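Local coordinates for protein quinone oxidoreductase (Thermus thermophilus, PDB 1IZ0) that probably catalyses the NADPH-dependent reduction of quinones, as a member of the zinc-type alcohol dehydrogenase superfamily, at residues F107-L116 with E256-L265; R31-F39 with H294-L302. All coordinates share one frame; numbering follows the deposited sequence.

Both contacts lie in one chain that folds into a GroES-like part and a nucleotide-binding Rossmann part. Contact 2 joins strands 27-37 and 297-301 in the mixed sheet; contact 1 sets helix 108-120 against helix 251-261. Their centres are about 18 Å apart, yet they touch through helix 108-120: Val109 CG1 lies 3.6 Å from Asn38 OD1, and Ser110 OG lies 3.8 Å from Lys297 NZ. Each also borders the NADPH site, which is empty in this model. Contact 2 contains Phe39, a residue of that site, while in contact 1 the Leu116 side chain comes within about 4 Å of those of Phe242 and Leu244, two others.

Contact 1 (F107-L116 with E256-L265); sequences FPVSFLTAYL and EALGFLLPRL
Tyr115 pushes its ring between Ala257 and Phe260, a knob in a hole that Glu256 and Leu261 complete. With CG anti to the backbone N (chi1 177°), the ring reaches straight out to helix 251-261. Its CD1 lies 3.5 Å from Ala257 CB, while CE2 comes to 3.4 Å from Phe260 CD1, over a face of the Phe260 ring. The two ring planes are inclined by 32°. At the far end Tyr115 OH is 2.6 Å from Glu256 OE2, which lies at the edge of the tyrosine ring and in its plane, while the carboxylate itself is turned nearly upright to it.

Phe107, at the other end, is met by Leu265 over one face: Leu265 CD1 stands 3.9 Å from the ring centroid and almost on the ring normal, a CH-pi contact. The ring edge is used too, with Phe107 CZ 4.1 Å from Leu261 CB. Leu261 fills the middle, its CD1 resting 3.9 Å from Leu112 CD2 and also against the Phe111 carbonyl oxygen and Tyr115 CB.

Outside this pair, Pro271 touches Phe107 and Phe111, and Leu93 packs on Leu258 and Leu262. Leu116, which touches Ala257, also lies near Phe242 and Leu244, residues seen to bind NADPH in this enzyme. The short helical segments cross at 110° with axes 10.3 Å apart, a steep, largely apolar helix-helix crossing in which Tyr115 is the knob, here within an enoyl reductase-type fold and bordering the NADPH site.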
ATOM      1  N   PHE A 107      -7.309  -1.255   2.452  1.00 18.35           N
ATOM      2  CA  PHE A 107      -6.702  -0.731   3.668  1.00 19.53           C
ATOM      3  C   PHE A 107      -5.372  -1.289   4.201  1.00 19.61           C
ATOM      4  O   PHE A 107      -4.404  -0.542   4.351  1.00 20.50           O
ATOM      5  CB  PHE A 107      -7.743  -0.768   4.798  1.00 21.51           C
ATOM      6  CG  PHE A 107      -7.163  -0.563   6.177  1.00 21.02           C
ATOM      7  CD1 PHE A 107      -6.902  -1.646   7.004  1.00 23.38           C
ATOM      8  CD2 PHE A 107      -6.862   0.716   6.635  1.00 23.86           C
ATOM      9  CE1 PHE A 107      -6.345  -1.464   8.273  1.00 24.65           C
ATOM     10  CE2 PHE A 107      -6.305   0.913   7.899  1.00 24.47           C
ATOM     11  CZ  PHE A 107      -6.046  -0.181   8.721  1.00 25.92           C
ATOM     12  N   PRO A 108      -5.304  -2.599   4.493  1.00 20.20           N
ATOM     13  CA  PRO A 108      -4.087  -3.232   5.032  1.00 20.57           C
ATOM     14  C   PRO A 108      -2.718  -2.774   4.540  1.00 20.02           C
ATOM     15  O   PRO A 108      -1.966  -2.111   5.265  1.00 19.75           O
ATOM     16  CB  PRO A 108      -4.324  -4.719   4.774  1.00 20.48           C
ATOM     17  CG  PRO A 108      -5.810  -4.837   4.870  1.00 21.05           C
ATOM     18  CD  PRO A 108      -6.281  -3.629   4.088  1.00 18.94           C
ATOM     19  N   VAL A 109      -2.373  -3.142   3.318  1.00 20.84           N
ATOM     20  CA  VAL A 109      -1.064  -2.779   2.782  1.00 20.29           C
ATOM     21  C   VAL A 109      -0.767  -1.282   2.729  1.00 18.21           C
ATOM     22  O   VAL A 109       0.248  -0.835   3.257  1.00 19.53           O
ATOM     23  CB  VAL A 109      -0.870  -3.367   1.375  1.00 20.36           C
ATOM     24  CG1 VAL A 109       0.470  -2.917   0.802  1.00 21.37           C
ATOM     25  CG2 VAL A 109      -0.947  -4.885   1.448  1.00 21.99           C
ATOM     26  N   SER A 110      -1.650  -0.508   2.107  1.00 16.38           N
ATOM     27  CA  SER A 110      -1.431   0.934   1.958  1.00 17.79           C
ATOM     28  C   SER A 110      -1.275   1.695   3.269  1.00 18.74           C
ATOM     29  O   SER A 110      -0.287   2.408   3.472  1.00 19.35           O
ATOM     30  CB  SER A 110      -2.576   1.562   1.152  1.00 19.13           C
ATOM     31  OG  SER A 110      -2.762   0.886  -0.083  1.00 20.80           O
ATOM     32  N   PHE A 111      -2.243   1.547   4.165  1.00 14.97           N
ATOM     33  CA  PHE A 111      -2.193   2.262   5.429  1.00 16.36           C
ATOM     34  C   PHE A 111      -1.104   1.805   6.380  1.00 17.47           C
ATOM     35  O   PHE A 111      -0.506   2.630   7.081  1.00 20.74           O
ATOM     36  CB  PHE A 111      -3.572   2.219   6.088  1.00 14.63           C
ATOM     37  CG  PHE A 111      -4.581   3.057   5.366  1.00 16.80           C
ATOM     38  CD1 PHE A 111      -4.940   4.310   5.852  1.00 15.25           C
ATOM     39  CD2 PHE A 111      -5.094   2.640   4.140  1.00 15.97           C
ATOM     40  CE1 PHE A 111      -5.790   5.138   5.124  1.00 16.27           C
ATOM     41  CE2 PHE A 111      -5.942   3.457   3.403  1.00 16.33           C
ATOM     42  CZ  PHE A 111      -6.290   4.710   3.893  1.00 18.20           C
ATOM     43  N   LEU A 112      -0.836   0.507   6.417  1.00 16.40           N
ATOM     44  CA  LEU A 112       0.221   0.007   7.281  1.00 16.66           C
ATOM     45  C   LEU A 112       1.560   0.508   6.750  1.00 17.04           C
ATOM     46  O   LEU A 112       2.443   0.895   7.519  1.00 16.67           O
ATOM     47  CB  LEU A 112       0.197  -1.524   7.324  1.00 15.59           C
ATOM     48  CG  LEU A 112      -0.838  -2.074   8.312  1.00 15.94           C
ATOM     49  CD1 LEU A 112      -0.913  -3.598   8.228  1.00 14.83           C
ATOM     50  CD2 LEU A 112      -0.449  -1.630   9.720  1.00 14.72           C
ATOM     51  N   THR A 113       1.700   0.512   5.428  1.00 18.40           N
ATOM     52  CA  THR A 113       2.924   0.986   4.790  1.00 18.59           C
ATOM     53  C   THR A 113       3.163   2.467   5.062  1.00 19.14           C
ATOM     54  O   THR A 113       4.274   2.873   5.405  1.00 21.71           O
ATOM     55  CB  THR A 113       2.872   0.788   3.262  1.00 17.23           C
ATOM     56  OG1 THR A 113       2.907  -0.614   2.961  1.00 16.99           O
ATOM     57  CG2 THR A 113       4.049   1.491   2.597  1.00 14.94           C
ATOM     58  N   ALA A 114       2.118   3.273   4.904  1.00 17.41           N
ATOM     59  CA  ALA A 114       2.241   4.709   5.124  1.00 19.06           C
ATOM     60  C   ALA A 114       2.569   5.037   6.574  1.00 18.08           C
ATOM     61  O   ALA A 114       3.479   5.816   6.851  1.00 18.01           O
ATOM     62  CB  ALA A 114       0.943   5.423   4.714  1.00 19.08           C
ATOM     63  N   TYR A 115       1.818   4.454   7.498  1.00 17.11           N
ATOM     64  CA  TYR A 115       2.040   4.717   8.912  1.00 17.53           C
ATOM     65  C   TYR A 115       3.405   4.229   9.388  1.00 18.04           C
ATOM     66  O   TYR A 115       4.150   4.980  10.020  1.00 16.78           O
ATOM     67  CB  TYR A 115       0.936   4.069   9.759  1.00 18.44           C
ATOM     68  CG  TYR A 115       1.141   4.248  11.249  1.00 18.73           C
ATOM     69  CD1 TYR A 115       1.873   3.319  11.987  1.00 20.38           C
ATOM     70  CD2 TYR A 115       0.650   5.378  11.910  1.00 19.74           C
ATOM     71  CE1 TYR A 115       2.115   3.513  13.350  1.00 21.57           C
ATOM     72  CE2 TYR A 115       0.887   5.583  13.270  1.00 20.10           C
ATOM     73  CZ  TYR A 115       1.620   4.648  13.979  1.00 21.70           C
ATOM     74  OH  TYR A 115       1.878   4.851  15.313  1.00 23.53           O
ATOM     75  N   LEU A 116       3.741   2.977   9.086  1.00 17.58           N
ATOM     76  CA  LEU A 116       5.026   2.440   9.523  1.00 19.02           C
ATOM     77  C   LEU A 116       6.199   3.162   8.867  1.00 20.25           C
ATOM     78  O   LEU A 116       7.286   3.257   9.444  1.00 20.83           O
ATOM     79  CB  LEU A 116       5.097   0.934   9.248  1.00 14.31           C
ATOM     80  CG  LEU A 116       4.196   0.104  10.173  1.00 18.40           C
ATOM     81  CD1 LEU A 116       4.103  -1.334   9.685  1.00 18.29           C
ATOM     82  CD2 LEU A 116       4.744   0.161  11.596  1.00 13.89           C
ATOM     83  N   GLU A 256       0.962  -1.277  17.797  1.00 31.04           N
ATOM     84  CA  GLU A 256       1.054   0.180  17.882  1.00 31.74           C
ATOM     85  C   GLU A 256       0.376   0.827  16.665  1.00 30.80           C
ATOM     86  O   GLU A 256      -0.444   1.735  16.802  1.00 31.46           O
ATOM     87  CB  GLU A 256       2.526   0.593  17.931  1.00 34.41           C
ATOM     88  CG  GLU A 256       2.834   1.858  18.721  1.00 41.61           C
ATOM     89  CD  GLU A 256       2.011   3.054  18.291  1.00 46.22           C
ATOM     90  OE1 GLU A 256       0.792   3.080  18.578  1.00 50.39           O
ATOM     91  OE2 GLU A 256       2.583   3.973  17.668  1.00 49.40           O
ATOM     92  N   ALA A 257       0.725   0.353  15.473  1.00 27.46           N
ATOM     93  CA  ALA A 257       0.151   0.887  14.248  1.00 26.57           C
ATOM     94  C   ALA A 257      -1.360   0.700  14.227  1.00 25.79           C
ATOM     95  O   ALA A 257      -2.101   1.624  13.908  1.00 23.36           O
ATOM     96  CB  ALA A 257       0.774   0.205  13.036  1.00 26.16           C
ATOM     97  N   LEU A 258      -1.825  -0.496  14.568  1.00 26.94           N
ATOM     98  CA  LEU A 258      -3.259  -0.747  14.555  1.00 28.24           C
ATOM     99  C   LEU A 258      -3.965   0.057  15.628  1.00 27.09           C
ATOM    100  O   LEU A 258      -5.115   0.455  15.460  1.00 29.70           O
ATOM    101  CB  LEU A 258      -3.547  -2.242  14.722  1.00 27.34           C
ATOM    102  CG  LEU A 258      -3.015  -3.098  13.564  1.00 29.64           C
ATOM    103  CD1 LEU A 258      -3.531  -4.527  13.708  1.00 28.37           C
ATOM    104  CD2 LEU A 258      -3.460  -2.503  12.227  1.00 28.08           C
ATOM    105  N   GLY A 259      -3.267   0.311  16.726  1.00 27.34           N
ATOM    106  CA  GLY A 259      -3.860   1.087  17.799  1.00 25.54           C
ATOM    107  C   GLY A 259      -4.115   2.505  17.339  1.00 25.63           C
ATOM    108  O   GLY A 259      -4.935   3.226  17.910  1.00 27.36           O
ATOM    109  N   PHE A 260      -3.414   2.915  16.291  1.00 24.99           N
ATOM    110  CA  PHE A 260      -3.574   4.263  15.767  1.00 22.76           C
ATOM    111  C   PHE A 260      -4.487   4.302  14.551  1.00 22.23           C
ATOM    112  O   PHE A 260      -5.299   5.211  14.409  1.00 21.39           O
ATOM    113  CB  PHE A 260      -2.206   4.841  15.410  1.00 21.59           C
ATOM    114  CG  PHE A 260      -2.267   6.192  14.758  1.00 21.51           C
ATOM    115  CD1 PHE A 260      -2.464   6.311  13.389  1.00 19.08           C
ATOM    116  CD2 PHE A 260      -2.127   7.347  15.515  1.00 21.48           C
ATOM    117  CE1 PHE A 260      -2.519   7.557  12.780  1.00 19.95           C
ATOM    118  CE2 PHE A 260      -2.181   8.599  14.913  1.00 23.26           C
ATOM    119  CZ  PHE A 260      -2.376   8.702  13.539  1.00 20.31           C
ATOM    120  N   LEU A 261      -4.351   3.306  13.684  1.00 21.95           N
ATOM    121  CA  LEU A 261      -5.141   3.231  12.460  1.00 21.52           C
ATOM    122  C   LEU A 261      -6.593   2.752  12.613  1.00 22.79           C
ATOM    123  O   LEU A 261      -7.510   3.374  12.073  1.00 22.01           O
ATOM    124  CB  LEU A 261      -4.417   2.336  11.451  1.00 19.68           C
ATOM    125  CG  LEU A 261      -3.040   2.814  10.974  1.00 20.19           C
ATOM    126  CD1 LEU A 261      -2.364   1.705  10.172  1.00 19.06           C
ATOM    127  CD2 LEU A 261      -3.182   4.072  10.136  1.00 16.75           C
ATOM    128  N   LEU A 262      -6.805   1.653  13.337  1.00 22.57           N
ATOM    129  CA  LEU A 262      -8.150   1.105  13.509  1.00 24.15           C
ATOM    130  C   LEU A 262      -9.213   2.056  14.057  1.00 25.05           C
ATOM    131  O   LEU A 262     -10.310   2.148  13.505  1.00 24.86           O
ATOM    132  CB  LEU A 262      -8.105  -0.151  14.375  1.00 26.14           C
ATOM    133  CG  LEU A 262      -7.415  -1.349  13.729  1.00 26.46           C
ATOM    134  CD1 LEU A 262      -7.600  -2.573  14.621  1.00 28.92           C
ATOM    135  CD2 LEU A 262      -8.005  -1.595  12.349  1.00 25.81           C
ATOM    136  N   PRO A 263      -8.917   2.768  15.153  1.00 24.99           N
ATOM    137  CA  PRO A 263      -9.957   3.675  15.653  1.00 26.02           C
ATOM    138  C   PRO A 263     -10.317   4.751  14.630  1.00 25.09           C
ATOM    139  O   PRO A 263     -11.328   5.436  14.771  1.00 28.03           O
ATOM    140  CB  PRO A 263      -9.322   4.278  16.913  1.00 26.00           C
ATOM    141  CG  PRO A 263      -8.401   3.169  17.389  1.00 27.56           C
ATOM    142  CD  PRO A 263      -7.780   2.691  16.088  1.00 26.20           C
ATOM    143  N   ARG A 264      -9.492   4.905  13.601  1.00 23.08           N
ATOM    144  CA  ARG A 264      -9.746   5.922  12.592  1.00 23.02           C
ATOM    145  C   ARG A 264     -10.325   5.379  11.284  1.00 22.28           C
ATOM    146  O   ARG A 264     -10.785   6.145  10.438  1.00 20.96           O
ATOM    147  CB  ARG A 264      -8.453   6.681  12.289  1.00 23.62           C
ATOM    148  CG  ARG A 264      -7.883   7.454  13.459  1.00 23.85           C
ATOM    149  CD  ARG A 264      -6.587   8.141  13.047  1.00 25.16           C
ATOM    150  NE  ARG A 264      -6.189   9.177  13.996  1.00 24.49           N
ATOM    151  CZ  ARG A 264      -5.700   8.938  15.209  1.00 26.30           C
ATOM    152  NH1 ARG A 264      -5.535   7.687  15.640  1.00 24.07           N
ATOM    153  NH2 ARG A 264      -5.384   9.958  15.994  1.00 27.60           N
ATOM    154  N   LEU A 265     -10.299   4.061  11.123  1.00 22.23           N
ATOM    155  CA  LEU A 265     -10.793   3.424   9.910  1.00 22.66           C
ATOM    156  C   LEU A 265     -12.294   3.601   9.764  1.00 22.31           C
ATOM    157  O   LEU A 265     -13.068   3.194  10.635  1.00 21.62           O
ATOM    158  CB  LEU A 265     -10.476   1.930   9.932  1.00 21.66           C
ATOM    159  CG  LEU A 265     -10.032   1.234   8.641  1.00 25.05           C
ATOM    160  CD1 LEU A 265     -10.300  -0.264   8.794  1.00 21.93           C
ATOM    161  CD2 LEU A 265     -10.761   1.783   7.431  1.00 23.37           C
TER

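Contact 2 (R31-F39 with H294-L302); sequences RVEAVGLNF and HTGKVVVRL
The first torsion of Lys297 (-170°) sets CG opposite its own N; the chain then bends at chi2 (85°) and runs on extended, which carries its amine past Gly36 and Leu37 to Asn38. Asn38 keeps CG beside its own backbone N and turns its amide oxygen to meet it: Lys297 NZ donates to Asn38 OD1 at 2.6 Å, tilted 34° from the carbonyl plane. On the way the lysine passes Gly36, with CE 3.9 Å from Gly36 CA. Glu62 forms a salt bridge to the same amine, so the buried charge has a carboxylate as well as an amide.

The strands themselves run antiparallel. Val35 and Val300 form a hydrogen-bonded pair, N to O in both directions at 2.8 Å, and Leu302 N continues the ladder with a nearly straight bond to Glu33 O. At the other end Leu37 N donates to Val298 O at 2.9 Å, whereas the return link runs through a water that donates to Leu37 O and accepts from Val298 N.

Leu37 lies on the same face as Val298 and Val300, its CD1 4.0 Å from Val300 CG2. Beyond Glu33, Leu302 CD1 packs 3.9 Å from Val32 CG1.

This ladder brings the C-terminal strand onto strand 27-37 in the mixed sheet of the GroES-like part, and Asn38 leads directly into Phe39 of the NADPH site. Glu33 and Ala34 form a classic beta bulge opposite Val64 of strand 62-67. Helix 282-288 packs through Ala285 on Leu37, Val298 and Val300; strand 273-278 runs parallel to 297-301, and helix 108-120 meets Lys297 and Asn38.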
ATOM      1  N   ARG A  31     -14.154 -17.197   3.854  1.00 26.61           N
ATOM      2  CA  ARG A  31     -14.705 -17.170   2.515  1.00 27.30           C
ATOM      3  C   ARG A  31     -14.463 -15.757   2.017  1.00 25.43           C
ATOM      4  O   ARG A  31     -14.939 -14.785   2.608  1.00 24.76           O
ATOM      5  CB  ARG A  31     -16.204 -17.510   2.515  1.00 30.06           C
ATOM      6  CG  ARG A  31     -17.019 -16.849   3.600  1.00 37.81           C
ATOM      7  CD  ARG A  31     -18.495 -17.258   3.494  1.00 42.64           C
ATOM      8  NE  ARG A  31     -19.146 -16.638   2.343  1.00 45.37           N
ATOM      9  CZ  ARG A  31     -19.417 -15.339   2.254  1.00 46.40           C
ATOM     10  NH1 ARG A  31     -19.097 -14.528   3.252  1.00 48.57           N
ATOM     11  NH2 ARG A  31     -19.996 -14.847   1.168  1.00 45.84           N
ATOM     12  N   VAL A  32     -13.698 -15.667   0.935  1.00 23.43           N
ATOM     13  CA  VAL A  32     -13.307 -14.410   0.316  1.00 21.61           C
ATOM     14  C   VAL A  32     -14.422 -13.591  -0.346  1.00 23.24           C
ATOM     15  O   VAL A  32     -15.255 -14.117  -1.092  1.00 23.25           O
ATOM     16  CB  VAL A  32     -12.194 -14.677  -0.726  1.00 21.09           C
ATOM     17  CG1 VAL A  32     -11.635 -13.373  -1.260  1.00 18.30           C
ATOM     18  CG2 VAL A  32     -11.088 -15.514  -0.089  1.00 19.75           C
ATOM     19  N   GLU A  33     -14.422 -12.290  -0.063  1.00 23.09           N
ATOM     20  CA  GLU A  33     -15.392 -11.367  -0.641  1.00 23.16           C
ATOM     21  C   GLU A  33     -14.683 -10.398  -1.584  1.00 20.96           C
ATOM     22  O   GLU A  33     -15.204 -10.055  -2.644  1.00 20.15           O
ATOM     23  CB  GLU A  33     -16.104 -10.576   0.458  1.00 24.02           C
ATOM     24  CG  GLU A  33     -17.092 -11.395   1.272  1.00 28.47           C
ATOM     25  CD  GLU A  33     -17.775 -10.568   2.343  1.00 29.84           C
ATOM     26  OE1 GLU A  33     -17.080 -10.093   3.265  1.00 30.81           O
ATOM     27  OE2 GLU A  33     -19.006 -10.382   2.259  1.00 32.57           O
ATOM     28  N   ALA A  34     -13.488  -9.963  -1.195  1.00 18.89           N
ATOM     29  CA  ALA A  34     -12.729  -9.026  -2.011  1.00 17.83           C
ATOM     30  C   ALA A  34     -11.231  -9.249  -1.844  1.00 18.15           C
ATOM     31  O   ALA A  34     -10.773  -9.777  -0.825  1.00 16.34           O
ATOM     32  CB  ALA A  34     -13.094  -7.590  -1.639  1.00 16.00           C
ATOM     33  N   VAL A  35     -10.474  -8.849  -2.861  1.00 16.60           N
ATOM     34  CA  VAL A  35      -9.031  -8.999  -2.844  1.00 16.41           C
ATOM     35  C   VAL A  35      -8.416  -7.714  -3.366  1.00 16.47           C
ATOM     36  O   VAL A  35      -8.767  -7.244  -4.451  1.00 18.22           O
ATOM     37  CB  VAL A  35      -8.578 -10.172  -3.750  1.00 16.24           C
ATOM     38  CG1 VAL A  35      -7.095 -10.402  -3.588  1.00 16.31           C
ATOM     39  CG2 VAL A  35      -9.350 -11.436  -3.404  1.00 17.60           C
ATOM     40  N   GLY A  36      -7.510  -7.130  -2.592  1.00 16.07           N
ATOM     41  CA  GLY A  36      -6.868  -5.907  -3.028  1.00 17.33           C
ATOM     42  C   GLY A  36      -5.564  -6.263  -3.716  1.00 18.71           C
ATOM     43  O   GLY A  36      -4.778  -7.032  -3.180  1.00 19.04           O
ATOM     44  N   LEU A  37      -5.331  -5.716  -4.901  1.00 19.56           N
ATOM     45  CA  LEU A  37      -4.105  -6.016  -5.625  1.00 20.35           C
ATOM     46  C   LEU A  37      -3.048  -4.948  -5.398  1.00 21.09           C
ATOM     47  O   LEU A  37      -3.364  -3.770  -5.192  1.00 21.16           O
ATOM     48  CB  LEU A  37      -4.395  -6.159  -7.123  1.00 19.20           C
ATOM     49  CG  LEU A  37      -5.370  -7.285  -7.495  1.00 20.10           C
ATOM     50  CD1 LEU A  37      -5.436  -7.413  -9.013  1.00 20.40           C
ATOM     51  CD2 LEU A  37      -4.911  -8.598  -6.882  1.00 19.66           C
ATOM     52  N   ASN A  38      -1.789  -5.370  -5.437  1.00 18.53           N
ATOM     53  CA  ASN A  38      -0.664  -4.469  -5.214  1.00 21.71           C
ATOM     54  C   ASN A  38       0.366  -4.622  -6.326  1.00 21.84           C
ATOM     55  O   ASN A  38       0.443  -5.665  -6.971  1.00 20.84           O
ATOM     56  CB  ASN A  38      -0.004  -4.804  -3.876  1.00 22.13           C
ATOM     57  CG  ASN A  38      -0.975  -4.749  -2.721  1.00 25.47           C
ATOM     58  OD1 ASN A  38      -1.301  -3.670  -2.222  1.00 26.64           O
ATOM     59  ND2 ASN A  38      -1.463  -5.917  -2.298  1.00 23.42           N
ATOM     60  N   PHE A  39       1.167  -3.587  -6.545  1.00 22.84           N
ATOM     61  CA  PHE A  39       2.189  -3.673  -7.576  1.00 23.96           C
ATOM     62  C   PHE A  39       3.043  -4.892  -7.235  1.00 24.64           C
ATOM     63  O   PHE A  39       3.525  -5.607  -8.120  1.00 23.98           O
ATOM     64  CB  PHE A  39       3.041  -2.403  -7.591  1.00 24.32           C
ATOM     65  CG  PHE A  39       4.007  -2.340  -8.744  1.00 26.56           C
ATOM     66  CD1 PHE A  39       5.376  -2.469  -8.533  1.00 26.82           C
ATOM     67  CD2 PHE A  39       3.540  -2.186 -10.050  1.00 27.29           C
ATOM     68  CE1 PHE A  39       6.272  -2.446  -9.608  1.00 28.60           C
ATOM     69  CE2 PHE A  39       4.421  -2.164 -11.132  1.00 28.66           C
ATOM     70  CZ  PHE A  39       5.792  -2.294 -10.911  1.00 27.92           C
ATOM     71  N   HIS A 294      -5.284   4.773 -13.684  1.00 41.45           N
ATOM     72  CA  HIS A 294      -6.212   4.443 -12.605  1.00 40.41           C
ATOM     73  C   HIS A 294      -5.835   5.162 -11.309  1.00 37.39           C
ATOM     74  O   HIS A 294      -4.669   5.501 -11.082  1.00 37.84           O
ATOM     75  CB  HIS A 294      -6.258   2.924 -12.357  1.00 41.99           C
ATOM     76  CG  HIS A 294      -5.196   2.417 -11.423  1.00 45.48           C
ATOM     77  ND1 HIS A 294      -3.890   2.201 -11.815  1.00 47.07           N
ATOM     78  CD2 HIS A 294      -5.253   2.069 -10.114  1.00 46.05           C
ATOM     79  CE1 HIS A 294      -3.192   1.744 -10.791  1.00 46.17           C
ATOM     80  NE2 HIS A 294      -3.995   1.654  -9.746  1.00 46.93           N
ATOM     81  N   THR A 295      -6.832   5.411 -10.469  1.00 33.63           N
ATOM     82  CA  THR A 295      -6.589   6.060  -9.186  1.00 31.89           C
ATOM     83  C   THR A 295      -7.122   5.148  -8.089  1.00 29.41           C
ATOM     84  O   THR A 295      -8.062   4.385  -8.304  1.00 28.64           O
ATOM     85  CB  THR A 295      -7.286   7.445  -9.086  1.00 32.03           C
ATOM     86  OG1 THR A 295      -8.688   7.297  -9.334  1.00 32.46           O
ATOM     87  CG2 THR A 295      -6.691   8.428 -10.101  1.00 31.23           C
ATOM     88  N   GLY A 296      -6.512   5.215  -6.915  1.00 27.01           N
ATOM     89  CA  GLY A 296      -6.968   4.378  -5.827  1.00 24.97           C
ATOM     90  C   GLY A 296      -6.527   2.934  -5.966  1.00 23.23           C
ATOM     91  O   GLY A 296      -5.695   2.600  -6.808  1.00 21.60           O
ATOM     92  N   LYS A 297      -7.117   2.080  -5.137  1.00 21.24           N
ATOM     93  CA  LYS A 297      -6.808   0.658  -5.084  1.00 21.36           C
ATOM     94  C   LYS A 297      -7.542  -0.197  -6.109  1.00 21.51           C
ATOM     95  O   LYS A 297      -8.744  -0.025  -6.318  1.00 21.78           O
ATOM     96  CB  LYS A 297      -7.164   0.125  -3.696  1.00 20.47           C
ATOM     97  CG  LYS A 297      -6.688  -1.283  -3.421  1.00 17.48           C
ATOM     98  CD  LYS A 297      -5.249  -1.258  -2.929  1.00 19.44           C
ATOM     99  CE  LYS A 297      -4.851  -2.592  -2.321  1.00 20.75           C
ATOM    100  NZ  LYS A 297      -3.510  -2.488  -1.691  1.00 23.51           N
ATOM    101  N   VAL A 298      -6.822  -1.132  -6.728  1.00 21.31           N
ATOM    102  CA  VAL A 298      -7.433  -2.053  -7.685  1.00 19.81           C
ATOM    103  C   VAL A 298      -7.966  -3.190  -6.831  1.00 19.26           C
ATOM    104  O   VAL A 298      -7.220  -3.810  -6.083  1.00 20.50           O
ATOM    105  CB  VAL A 298      -6.412  -2.642  -8.687  1.00 21.18           C
ATOM    106  CG1 VAL A 298      -7.102  -3.691  -9.558  1.00 18.33           C
ATOM    107  CG2 VAL A 298      -5.829  -1.538  -9.565  1.00 18.37           C
ATOM    108  N   VAL A 299      -9.256  -3.464  -6.942  1.00 20.45           N
ATOM    109  CA  VAL A 299      -9.873  -4.505  -6.143  1.00 18.96           C
ATOM    110  C   VAL A 299     -10.635  -5.536  -6.966  1.00 20.28           C
ATOM    111  O   VAL A 299     -11.326  -5.193  -7.921  1.00 19.26           O
ATOM    112  CB  VAL A 299     -10.861  -3.881  -5.127  1.00 20.11           C
ATOM    113  CG1 VAL A 299     -11.622  -4.982  -4.380  1.00 18.77           C
ATOM    114  CG2 VAL A 299     -10.104  -2.984  -4.152  1.00 17.49           C
ATOM    115  N   VAL A 300     -10.500  -6.803  -6.587  1.00 20.39           N
ATOM    116  CA  VAL A 300     -11.223  -7.879  -7.250  1.00 20.59           C
ATOM    117  C   VAL A 300     -12.338  -8.275  -6.281  1.00 23.33           C
ATOM    118  O   VAL A 300     -12.086  -8.575  -5.110  1.00 20.85           O
ATOM    119  CB  VAL A 300     -10.318  -9.096  -7.534  1.00 20.54           C
ATOM    120  CG1 VAL A 300     -11.135 -10.212  -8.168  1.00 18.20           C
ATOM    121  CG2 VAL A 300      -9.179  -8.687  -8.480  1.00 19.17           C
ATOM    122  N   ARG A 301     -13.571  -8.254  -6.772  1.00 24.14           N
ATOM    123  CA  ARG A 301     -14.739  -8.576  -5.960  1.00 25.95           C
ATOM    124  C   ARG A 301     -15.292  -9.939  -6.353  1.00 26.73           C
ATOM    125  O   ARG A 301     -15.502 -10.203  -7.539  1.00 26.52           O
ATOM    126  CB  ARG A 301     -15.814  -7.515  -6.196  1.00 29.58           C
ATOM    127  CG  ARG A 301     -16.434  -6.915  -4.961  1.00 34.53           C
ATOM    128  CD  ARG A 301     -17.192  -7.929  -4.135  1.00 36.26           C
ATOM    129  NE  ARG A 301     -18.052  -7.253  -3.165  1.00 38.32           N
ATOM    130  CZ  ARG A 301     -18.780  -7.880  -2.250  1.00 37.81           C
ATOM    131  NH1 ARG A 301     -18.750  -9.202  -2.172  1.00 40.29           N
ATOM    132  NH2 ARG A 301     -19.548  -7.186  -1.425  1.00 39.62           N
ATOM    133  N   LEU A 302     -15.539 -10.801  -5.371  1.00 26.29           N
ATOM    134  CA  LEU A 302     -16.090 -12.122  -5.653  1.00 28.73           C
ATOM    135  C   LEU A 302     -17.612 -12.150  -5.499  1.00 31.79           C
ATOM    136  O   LEU A 302     -18.273 -12.864  -6.290  1.00 34.37           O
ATOM    137  CB  LEU A 302     -15.454 -13.188  -4.753  1.00 25.30           C
ATOM    138  CG  LEU A 302     -14.019 -13.537  -5.145  1.00 24.46           C
ATOM    139  CD1 LEU A 302     -13.078 -12.405  -4.742  1.00 22.14           C
ATOM    140  CD2 LEU A 302     -13.607 -14.828  -4.479  1.00 22.95           C
ATOM    141  OXT LEU A 302     -18.126 -11.467  -4.584  1.00 34.14           O
TER
HETATM  142  O   HOH W   1      -3.981  -1.321  -6.088  1.00 17.53           O